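Local coordinates for protein pectate lyase (Pectobacterium carotovorum, PDB 4U49) that probably cleaves polygalacturonate and methylated pectins by calcium-dependent elimination, acting within the chain and leaving unsaturated ends on the oligosaccharides, at residues A34-W39 with T74-T79; V47-Y52 with E67-D72. One frame throughout, in Å; residues are numbered along the deposited sequence.

Contact 1. Residues A34-W39 with T74-T79; sequences ATYLSW and TFTDLT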
loop_
_atom_site.group_PDB
_atom_site.type_symbol
_atom_site.label_atom_id
_atom_site.label_comp_id
_atom_site.label_asym_id
_atom_site.label_seq_id
_atom_site.Cartn_x
_atom_site.Cartn_y
_atom_site.Cartn_z
ATOM N N ALA A 34 7.570 -11.558 11.460
ATOM C CA ALA A 34 8.349 -11.287 10.260
ATOM C C ALA A 34 8.998 -9.918 10.376
ATOM O O ALA A 34 8.608 -9.114 11.221
ATOM C CB ALA A 34 7.469 -11.354 9.023
ATOM N N THR A 35 9.993 -9.654 9.535
ATOM C CA THR A 35 10.555 -8.311 9.447
ATOM C C THR A 35 10.376 -7.775 8.031
ATOM O O THR A 35 10.893 -8.343 7.067
ATOM C CB THR A 35 12.045 -8.280 9.843
ATOM O OG1 THR A 35 12.176 -8.618 11.231
ATOM C CG2 THR A 35 12.626 -6.890 9.616
ATOM N N TYR A 36 9.615 -6.692 7.914
ATOM C CA TYR A 36 9.320 -6.097 6.619
ATOM C C TYR A 36 10.235 -4.922 6.342
ATOM O O TYR A 36 10.370 -4.022 7.169
ATOM C CB TYR A 36 7.860 -5.652 6.550
ATOM C CG TYR A 36 6.890 -6.782 6.785
ATOM C CD1 TYR A 36 6.550 -7.651 5.758
ATOM C CD2 TYR A 36 6.327 -6.990 8.038
ATOM C CE1 TYR A 36 5.672 -8.693 5.966
ATOM C CE2 TYR A 36 5.446 -8.032 8.258
ATOM C CZ TYR A 36 5.122 -8.880 7.218
ATOM O OH TYR A 36 4.245 -9.920 7.421
ATOM N N LEU A 37 10.867 -4.946 5.176
ATOM C CA LEU A 37 11.690 -3.834 4.723
ATOM C C LEU A 37 10.901 -3.022 3.709
ATOM O O LEU A 37 10.187 -3.580 2.887
ATOM C CB LEU A 37 12.999 -4.330 4.102
ATOM C CG LEU A 37 14.168 -4.693 5.020
ATOM C CD1 LEU A 37 13.808 -5.790 6.010
ATOM C CD2 LEU A 37 15.371 -5.102 4.179
ATOM N N SER A 38 11.022 -1.703 3.778
ATOM C CA SER A 38 10.385 -0.836 2.800
ATOM C C SER A 38 11.288 0.358 2.553
ATOM O O SER A 38 11.880 0.897 3.488
ATOM C CB SER A 38 9.003 -0.389 3.288
ATOM O OG SER A 38 8.358 0.426 2.326
ATOM N N TRP A 39 11.406 0.779 1.300
ATOM C CA TRP A 39 12.312 1.878 1.001
ATOM C C TRP A 39 11.858 2.743 -0.161
ATOM O O TRP A 39 11.038 2.334 -0.978
ATOM C CB TRP A 39 13.725 1.342 0.726
ATOM C CG TRP A 39 13.844 0.390 -0.439
ATOM C CD1 TRP A 39 14.173 0.705 -1.730
ATOM C CD2 TRP A 39 13.672 -1.037 -0.409
ATOM N NE1 TRP A 39 14.201 -0.433 -2.504
ATOM C CE2 TRP A 39 13.893 -1.508 -1.720
ATOM C CE3 TRP A 39 13.335 -1.951 0.596
ATOM C CZ2 TRP A 39 13.795 -2.863 -2.046
ATOM C CZ3 TRP A 39 13.242 -3.295 0.265
ATOM C CH2 TRP A 39 13.474 -3.736 -1.043
ATOM N N THR A 74 9.860 -3.111 -1.409
ATOM C CA THR A 74 9.725 -3.806 -0.135
ATOM C C THR A 74 10.395 -5.172 -0.175
ATOM O O THR A 74 10.686 -5.699 -1.247
ATOM C CB THR A 74 8.254 -4.032 0.264
ATOM O OG1 THR A 74 7.680 -5.026 -0.593
ATOM C CG2 THR A 74 7.450 -2.748 0.174
ATOM N N PHE A 75 10.626 -5.742 1.002
ATOM C CA PHE A 75 11.104 -7.113 1.119
ATOM C C PHE A 75 10.640 -7.708 2.439
ATOM O O PHE A 75 10.644 -7.030 3.466
ATOM C CB PHE A 75 12.631 -7.181 1.021
ATOM C CG PHE A 75 13.189 -8.562 1.230
ATOM C CD1 PHE A 75 13.157 -9.494 0.206
ATOM C CD2 PHE A 75 13.738 -8.930 2.450
ATOM C CE1 PHE A 75 13.663 -10.768 0.392
ATOM C CE2 PHE A 75 14.244 -10.204 2.642
ATOM C CZ PHE A 75 14.206 -11.122 1.611
ATOM N N THR A 76 10.245 -8.977 2.409
ATOM C CA THR A 76 9.815 -9.670 3.618
ATOM C C THR A 76 10.864 -10.683 4.062
ATOM O O THR A 76 11.157 -11.637 3.344
ATOM C CB THR A 76 8.473 -10.398 3.415
ATOM O OG1 THR A 76 7.452 -9.450 3.080
ATOM C CG2 THR A 76 8.072 -11.135 4.686
ATOM N N ASP A 77 11.425 -10.476 5.249
ATOM C CA ASP A 77 12.426 -11.385 5.794
ATOM C C ASP A 77 11.781 -12.368 6.764
ATOM O O ASP A 77 11.314 -11.981 7.835
ATOM C CB ASP A 77 13.548 -10.601 6.487
ATOM C CG ASP A 77 14.664 -11.498 7.001
ATOM O OD1 ASP A 77 15.558 -10.990 7.708
ATOM O OD2 ASP A 77 14.652 -12.711 6.705
ATOM N N LEU A 78 11.765 -13.640 6.380
ATOM C CA LEU A 78 11.168 -14.687 7.205
ATOM C C LEU A 78 12.219 -15.595 7.843
ATOM O O LEU A 78 11.877 -16.544 8.544
ATOM C CB LEU A 78 10.198 -15.528 6.371
ATOM C CG LEU A 78 8.984 -14.802 5.788
ATOM C CD1 LEU A 78 8.100 -15.765 5.011
ATOM C CD2 LEU A 78 8.191 -14.120 6.886
ATOM N N THR A 79 13.494 -15.299 7.609
ATOM C CA THR A 79 14.568 -16.184 8.056
ATOM C C THR A 79 15.347 -15.637 9.253
ATOM O O THR A 79 16.240 -16.306 9.776
ATOM C CB THR A 79 15.570 -16.468 6.919
ATOM O OG1 THR A 79 16.267 -15.263 6.577
ATOM C CG2 THR A 79 14.852 -17.004 5.686
#

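Contact 2. Residues V47-Y52 with E67-D72; sequences VRQDVY and ELNSSD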
loop_
_atom_site.group_PDB
_atom_site.type_symbol
_atom_site.label_atom_id
_atom_site.label_comp_id
_atom_site.label_asym_id
_atom_site.label_seq_id
_atom_site.Cartn_x
_atom_site.Cartn_y
_atom_site.Cartn_z
ATOM N N VAL A 47 18.653 -1.268 -12.162
ATOM C CA VAL A 47 18.522 -2.552 -12.840
ATOM C C VAL A 47 18.485 -3.720 -11.859
ATOM O O VAL A 47 18.010 -4.802 -12.198
ATOM C CB VAL A 47 19.669 -2.777 -13.853
ATOM C CG1 VAL A 47 19.628 -1.717 -14.940
ATOM C CG2 VAL A 47 21.020 -2.777 -13.151
ATOM N N ARG A 48 18.979 -3.499 -10.645
ATOM C CA ARG A 48 18.990 -4.543 -9.627
ATOM C C ARG A 48 19.035 -3.941 -8.224
ATOM O O ARG A 48 19.513 -2.824 -8.035
ATOM C CB ARG A 48 20.184 -5.480 -9.830
ATOM C CG ARG A 48 20.059 -6.812 -9.110
ATOM C CD ARG A 48 21.301 -7.670 -9.294
ATOM N NE ARG A 48 22.342 -7.362 -8.317
ATOM C CZ ARG A 48 23.558 -6.926 -8.632
ATOM N NH1 ARG A 48 23.890 -6.744 -9.905
ATOM N NH2 ARG A 48 24.443 -6.679 -7.675
ATOM N N GLN A 49 18.526 -4.685 -7.247
ATOM C CA GLN A 49 18.588 -4.268 -5.851
ATOM C C GLN A 49 19.022 -5.433 -4.961
ATOM O O GLN A 49 18.583 -6.567 -5.156
ATOM C CB GLN A 49 17.237 -3.723 -5.395
ATOM C CG GLN A 49 16.745 -2.548 -6.214
ATOM C CD GLN A 49 15.382 -2.067 -5.774
ATOM O OE1 GLN A 49 15.263 -1.052 -5.088
ATOM N NE2 GLN A 49 14.341 -2.791 -6.169
ATOM N N ASP A 50 19.884 -5.154 -3.987
ATOM C CA ASP A 50 20.399 -6.196 -3.098
ATOM C C ASP A 50 20.028 -5.917 -1.645
ATOM O O ASP A 50 20.111 -4.780 -1.188
ATOM C CB ASP A 50 21.921 -6.313 -3.218
ATOM C CG ASP A 50 22.366 -6.900 -4.544
ATOM O OD1 ASP A 50 21.527 -7.475 -5.266
ATOM O OD2 ASP A 50 23.571 -6.803 -4.856
ATOM N N VAL A 51 19.633 -6.961 -0.925
ATOM C CA VAL A 51 19.256 -6.833 0.480
ATOM C C VAL A 51 20.319 -7.432 1.401
ATOM O O VAL A 51 20.718 -8.586 1.233
ATOM C CB VAL A 51 17.908 -7.519 0.766
ATOM C CG1 VAL A 51 17.551 -7.399 2.241
ATOM C CG2 VAL A 51 16.814 -6.924 -0.112
ATOM N N TYR A 52 20.761 -6.646 2.381
ATOM C CA TYR A 52 21.779 -7.089 3.330
ATOM C C TYR A 52 21.258 -7.096 4.761
ATOM O O TYR A 52 20.448 -6.256 5.145
ATOM C CB TYR A 52 23.023 -6.202 3.239
ATOM C CG TYR A 52 23.822 -6.404 1.974
ATOM C CD1 TYR A 52 24.949 -7.214 1.964
ATOM C CD2 TYR A 52 23.444 -5.788 0.787
ATOM C CE1 TYR A 52 25.681 -7.406 0.807
ATOM C CE2 TYR A 52 24.171 -5.973 -0.375
ATOM C CZ TYR A 52 25.288 -6.782 -0.357
ATOM O OH TYR A 52 26.014 -6.971 -1.511
ATOM N N GLU A 67 18.472 -10.971 -3.679
ATOM C CA GLU A 67 18.737 -10.213 -4.890
ATOM C C GLU A 67 17.400 -9.971 -5.578
ATOM O O GLU A 67 16.678 -10.921 -5.879
ATOM C CB GLU A 67 19.708 -10.967 -5.799
ATOM C CG GLU A 67 20.199 -10.174 -6.984
ATOM C CD GLU A 67 21.271 -10.912 -7.757
ATOM O OE1 GLU A 67 20.937 -11.544 -8.781
ATOM O OE2 GLU A 67 22.445 -10.863 -7.335
ATOM N N LEU A 68 17.066 -8.704 -5.811
ATOM C CA LEU A 68 15.717 -8.336 -6.236
ATOM C C LEU A 68 15.662 -7.700 -7.620
ATOM O O LEU A 68 16.683 -7.284 -8.172
ATOM C CB LEU A 68 15.087 -7.373 -5.222
ATOM C CG LEU A 68 15.054 -7.802 -3.753
ATOM C CD1 LEU A 68 14.333 -6.752 -2.910
ATOM C CD2 LEU A 68 14.396 -9.164 -3.590
ATOM N N ASN A 69 14.454 -7.610 -8.171
ATOM C CA ASN A 69 14.251 -6.893 -9.422
ATOM C C ASN A 69 14.478 -5.397 -9.233
ATOM O O ASN A 69 14.884 -4.948 -8.160
ATOM C CB ASN A 69 12.848 -7.161 -9.991
ATOM C CG ASN A 69 11.725 -6.706 -9.062
ATOM O OD1 ASN A 69 11.885 -5.787 -8.261
ATOM N ND2 ASN A 69 10.572 -7.358 -9.179
ATOM N N SER A 70 14.195 -4.625 -10.273
ATOM C CA SER A 70 14.475 -3.197 -10.251
ATOM C C SER A 70 13.332 -2.382 -9.646
ATOM O O SER A 70 13.518 -1.224 -9.281
ATOM C CB SER A 70 14.766 -2.701 -11.669
ATOM O OG SER A 70 13.621 -2.824 -12.497
ATOM N N SER A 71 12.155 -2.984 -9.529
ATOM C CA SER A 71 10.956 -2.206 -9.220
ATOM C C SER A 71 10.397 -2.391 -7.802
ATOM O O SER A 71 9.659 -1.532 -7.314
ATOM C CB SER A 71 9.863 -2.529 -10.238
ATOM O OG SER A 71 9.556 -3.908 -10.229
ATOM N N ASP A 72 10.728 -3.502 -7.150
ATOM C CA ASP A 72 10.275 -3.738 -5.778
ATOM C C ASP A 72 10.802 -2.659 -4.837
ATOM O O ASP A 72 11.945 -2.224 -4.962
ATOM C CB ASP A 72 10.726 -5.118 -5.279
ATOM C CG ASP A 72 9.891 -6.258 -5.848
ATOM O OD1 ASP A 72 9.040 -6.012 -6.732
ATOM O OD2 ASP A 72 10.101 -7.412 -5.412
#

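Contact 1. Residues A34-W39 with T74-T79
Four backbone bonds join 34-39 to 74-79 as antiparallel strands, given and returned by two hydrogen-bonded pairs, Thr-35 with Asp-77 and Leu-37 with Phe-75. The shortest runs from Leu-37 N to Phe-75 O, 2.7 Å and nearly along the C=O axis, whereas Phe-75 N reaches Leu-37 O (2.9 Å) from above the carbonyl plane. In the non-hydrogen-bonded pair between them, Tyr-36 and Thr-76 lie side by side, and Thr-76 OG1 meets the ring edge 3.3 Å from Tyr-36 CD1. Trp-39 takes the crowded first torsion (chi1 60°), which folds its indole back over the start of the partner strand: one face lies over Thr-74 N, and Trp-39 CZ3 touches Phe-75 CB at 4.0 Å. At the far end Leu-78 CD2 meets Ala-34 CB (3.6 Å), while Asp-77 OD2 accepts from Thr-79 N in an Asx turn and forms a salt bridge with Arg-53, and Asp-77 OD1 is hydrogen-bonded to Tyr-88 OH. Strand 34-41 is the middle of a three-stranded sheet, with 24-31 along its other edge. Leu-37 and Phe-75 face Val-51 of strand 46-54, while Tyr-36, Ser-38 and Thr-74 hydrogen-bond to Asn-277, Asn-189 and Asn-243 of the parallel beta-helix characteristic of the pectate lyase superfamily.

Contact 2. Residues V47-Y52 with E67-D72
Gln-49 shows how one residue can pair its strand through the backbone and satisfy a turn through its side chain. Its backbone forms the hydrogen-bonded antiparallel pair with Leu-68: Leu-68 N gives a short bond to Gln-49 O, 2.7 Å and almost along the C=O axis, and the return bond from Gln-49 N to Leu-68 O is weak. Beyond CG the side chain is extended (chi2 178°), carrying its amide into the bend after the strand. There Gln-49 NE2 spends one N-H on Asn-69 O (3.0 Å), approached from above the carbonyl plane, and the other on Asp-72 O (2.7 Å), met in plane on a lone pair. Both acceptors lie close to the plane of the Gln-49 amide, so the two bonds fix its rotation; OE1 has its partner outside the two segments, Trp-39 NE1. The bend is also held from within, as Asn-69 OD1 accepts from Ser-71 N and, more squarely, from Asp-72 N at 2.8 Å, an Asx turn extended into an Asx motif.

On the face of the sheet that carries Asp-50 and Glu-67, Arg-48, bent at chi3 (85°), reaches Asp-50 and grips it side-on, NE to OD1 and NH2 to OD2, both nearly straight. Glu-67 crosses the arginine obliquely; its OE2 lies 3.6 Å from Arg-48 NE but well out of the guanidinium plane, a long charge pairing without a hydrogen bond. The nearby carboxylates of Asp-50 and Glu-67 share Lys-64 as a further cation, which probably offsets their repulsion. Val-51 CG2 packs on Leu-68 CD1 at 3.7 Å, on the Gln-49 face.

The contact closes the open end of hairpin 46-54/62-68, at the edge of a four-stranded antiparallel sheet. Strand 87-94 flanks 46-54 on its other side, where Val-47 and Arg-48 form a classic beta bulge opposite Val-93.

How the contacts relate
Contacts 1 and 2 belong to two antiparallel sheets packed face to face in a small beta-sandwich beside the beta-helix, the centres of the two contacts about 13 Å apart. The chain passes from 34-41 into 46-54, and later from 62-68 into 74-77, so both segments of contact 2 fall between those of contact 1. Trp-39 bridges them: its NE1 lies 2.9 Å from Gln-49 OE1, a probable hydrogen bond, and its CH2 is 3.6 Å from Leu-68 CD1. Leu-37 CD2 adds an apolar touch to Val-51 CG1 at 3.7 Å. Contact 1 is nearer the calcium site, which holds no ion in this chain: the side chain of Tyr-36 is about 11 Å from that of Asn-216; contact 2 lies away from it.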